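Local coordinates for protein ADP-ribosylating toxin CARDS (Mycoplasma pneumoniae, PDB 4TLV) that transfers the ADP-ribosyl group from NAD(+) to multiple target proteins in vitro, acting as the main virulence factor of the bacterium and causing vacuolation of mammalian cells, at residues A[90-95]-A[194-198]. Sequence-based numbering, arbitrary orientation.
With ACT (acetate ion), chain N.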
loop_
_atom_site.group_PDB
_atom_site.type_symbol
_atom_site.label_atom_id
_atom_site.label_comp_id
_atom_site.label_asym_id
_atom_site.label_seq_id
_atom_site.Cartn_x
_atom_site.Cartn_y
_atom_site.Cartn_z
ATOM N N TYR A 90 7.754 2.641 14.709
ATOM C CA TYR A 90 6.615 1.728 14.709
ATOM C C TYR A 90 5.774 1.874 13.460
ATOM O O TYR A 90 5.566 2.980 12.979
ATOM C CB TYR A 90 5.698 2.066 15.892
ATOM C CG TYR A 90 6.398 1.882 17.210
ATOM C CD1 TYR A 90 7.155 2.910 17.763
ATOM C CD2 TYR A 90 6.326 0.667 17.889
ATOM C CE1 TYR A 90 7.843 2.732 18.977
ATOM C CE2 TYR A 90 6.998 0.482 19.099
ATOM C CZ TYR A 90 7.742 1.516 19.636
ATOM O OH TYR A 90 8.389 1.329 20.838
ATOM N N ASN A 91 5.233 0.767 12.976
ATOM C CA ASN A 91 4.370 0.822 11.789
ATOM C C ASN A 91 2.928 1.270 12.097
ATOM O O ASN A 91 2.244 0.672 12.941
ATOM C CB ASN A 91 4.351 -0.533 11.072
ATOM C CG ASN A 91 3.573 -0.473 9.768
ATOM O OD1 ASN A 91 2.405 -0.797 9.735
ATOM N ND2 ASN A 91 4.226 -0.005 8.693
ATOM N N ALA A 92 2.464 2.315 11.410
ATOM C CA ALA A 92 1.132 2.852 11.689
ATOM C C ALA A 92 0.046 1.822 11.381
ATOM O O ALA A 92 -0.856 1.590 12.206
ATOM C CB ALA A 92 0.888 4.173 10.915
ATOM N N ARG A 93 0.112 1.190 10.208
ATOM C CA ARG A 93 -0.944 0.218 9.860
ATOM C C ARG A 93 -1.030 -0.963 10.854
ATOM O O ARG A 93 -2.123 -1.310 11.311
ATOM C CB ARG A 93 -0.809 -0.296 8.410
ATOM C CG ARG A 93 -1.452 0.655 7.358
ATOM C CD ARG A 93 -2.886 0.214 6.971
ATOM N NE ARG A 93 -2.814 -1.059 6.271
ATOM C CZ ARG A 93 -3.254 -2.222 6.739
ATOM N NH1 ARG A 93 -3.883 -2.287 7.906
ATOM N NH2 ARG A 93 -3.069 -3.324 6.020
ATOM N N ALA A 94 0.111 -1.562 11.193
ATOM C CA ALA A 94 0.115 -2.707 12.090
ATOM C C ALA A 94 -0.383 -2.287 13.476
ATOM O O ALA A 94 -1.080 -3.043 14.164
ATOM C CB ALA A 94 1.528 -3.308 12.186
ATOM N N THR A 95 0.005 -1.086 13.892
ATOM C CA THR A 95 -0.449 -0.550 15.166
ATOM C C THR A 95 -1.980 -0.471 15.170
ATOM O O THR A 95 -2.636 -0.857 16.143
ATOM C CB THR A 95 0.189 0.840 15.461
ATOM O OG1 THR A 95 1.600 0.683 15.656
ATOM C CG2 THR A 95 -0.423 1.477 16.728
ATOM N N ASP A 194 9.348 -4.449 15.408
ATOM C CA ASP A 194 8.384 -5.308 14.690
ATOM C C ASP A 194 7.062 -5.484 15.424
ATOM O O ASP A 194 6.194 -6.232 14.973
ATOM C CB ASP A 194 8.977 -6.682 14.290
ATOM C CG ASP A 194 9.375 -7.549 15.489
ATOM O OD1 ASP A 194 9.159 -7.146 16.652
ATOM O OD2 ASP A 194 9.921 -8.656 15.257
ATOM N N GLN A 195 6.914 -4.791 16.548
ATOM C CA GLN A 195 5.683 -4.865 17.338
ATOM C C GLN A 195 4.753 -3.689 17.093
ATOM O O GLN A 195 5.198 -2.597 16.751
ATOM C CB GLN A 195 6.016 -4.884 18.827
ATOM C CG GLN A 195 7.213 -5.708 19.193
ATOM C CD GLN A 195 6.818 -7.009 19.782
ATOM O OE1 GLN A 195 6.762 -7.152 21.002
ATOM N NE2 GLN A 195 6.551 -7.987 18.927
ATOM N N PRO A 196 3.448 -3.903 17.301
ATOM C CA PRO A 196 2.488 -2.793 17.262
ATOM C C PRO A 196 2.749 -1.879 18.442
ATOM O O PRO A 196 3.132 -2.335 19.538
ATOM C CB PRO A 196 1.121 -3.466 17.441
ATOM C CG PRO A 196 1.374 -4.883 17.753
ATOM C CD PRO A 196 2.831 -5.196 17.646
ATOM N N TRP A 197 2.551 -0.587 18.226
ATOM C CA TRP A 197 2.783 0.396 19.279
ATOM C C TRP A 197 1.659 0.392 20.320
ATOM O O TRP A 197 0.486 0.278 19.973
ATOM C CB TRP A 197 2.863 1.794 18.670
ATOM C CG TRP A 197 3.140 2.833 19.685
ATOM C CD1 TRP A 197 4.367 3.197 20.181
ATOM C CD2 TRP A 197 2.175 3.666 20.342
ATOM N NE1 TRP A 197 4.215 4.203 21.115
ATOM C CE2 TRP A 197 2.883 4.509 21.231
ATOM C CE3 TRP A 197 0.785 3.778 20.272
ATOM C CZ2 TRP A 197 2.247 5.453 22.032
ATOM C CZ3 TRP A 197 0.150 4.722 21.078
ATOM C CH2 TRP A 197 0.886 5.538 21.944
ATOM N N LEU A 198 2.027 0.532 21.589
ATOM C CA LEU A 198 1.080 0.842 22.662
ATOM C C LEU A 198 1.840 1.801 23.564
ATOM O O LEU A 198 3.064 1.796 23.564
ATOM C CB LEU A 198 0.695 -0.417 23.455
ATOM C CG LEU A 198 -0.325 -1.352 22.785
ATOM C CD1 LEU A 198 -0.646 -2.513 23.707
ATOM C CD2 LEU A 198 -1.599 -0.610 22.390
HETATM C C ACT N . -4.879 -6.455 7.524
HETATM O O ACT N . -4.285 -5.356 7.531
HETATM O OXT ACT N . -5.454 -6.794 8.591
HETATM C CH3 ACT N . -4.883 -7.314 6.297
HETATM O O HOH W 1 5.876 -1.658 14.289
HETATM O O HOH W 2 -1.443 -1.317 18.809
#
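Trp-197 packs against Tyr-90 and Thr-95; its CB lies 3.5 Å from Thr-95 OG1 and 3.7 Å from Tyr-90 CD2. With CG anti to the backbone N (chi1 -178°), the indole turns its edge to the tyrosine, and CD1 stands over the centre of that ring, 3.7 Å from Tyr-90 CD1. This is a T-shaped pair between the Tyr-90 ring and the indole's five-membered ring, their planes at 78°. Next along the edge, NE1 hydrogen-bonds to Asp-138 OD2, while Phe-49 and Phe-136 each make an edge-to-face pair with the indole. Thr-95 CG2 lies at the indole's edge, near its plane, and Phe-35 of helix 35-40 also touches the side chain. In the mono-ADP-ribosyltransferase domain, the loop between strands 168-181 and 207-210 packs here against the place where strand 89-91 turns into helix 92-104. Asn-91 N-caps that helix, its OD1 taking Ala-94 N. The backbone N of Trp-197 donates almost straight (169°) to Thr-95 OG1 at 3.0 Å. That hydroxyl in turn donates to Asn-91 O, which also accepts Thr-95 N from the opposite face of its carbonyl plane. Two waters bridge the backbones: one joins Asn-91 N to Gln-195 O, the other Thr-95 O to Trp-197 O.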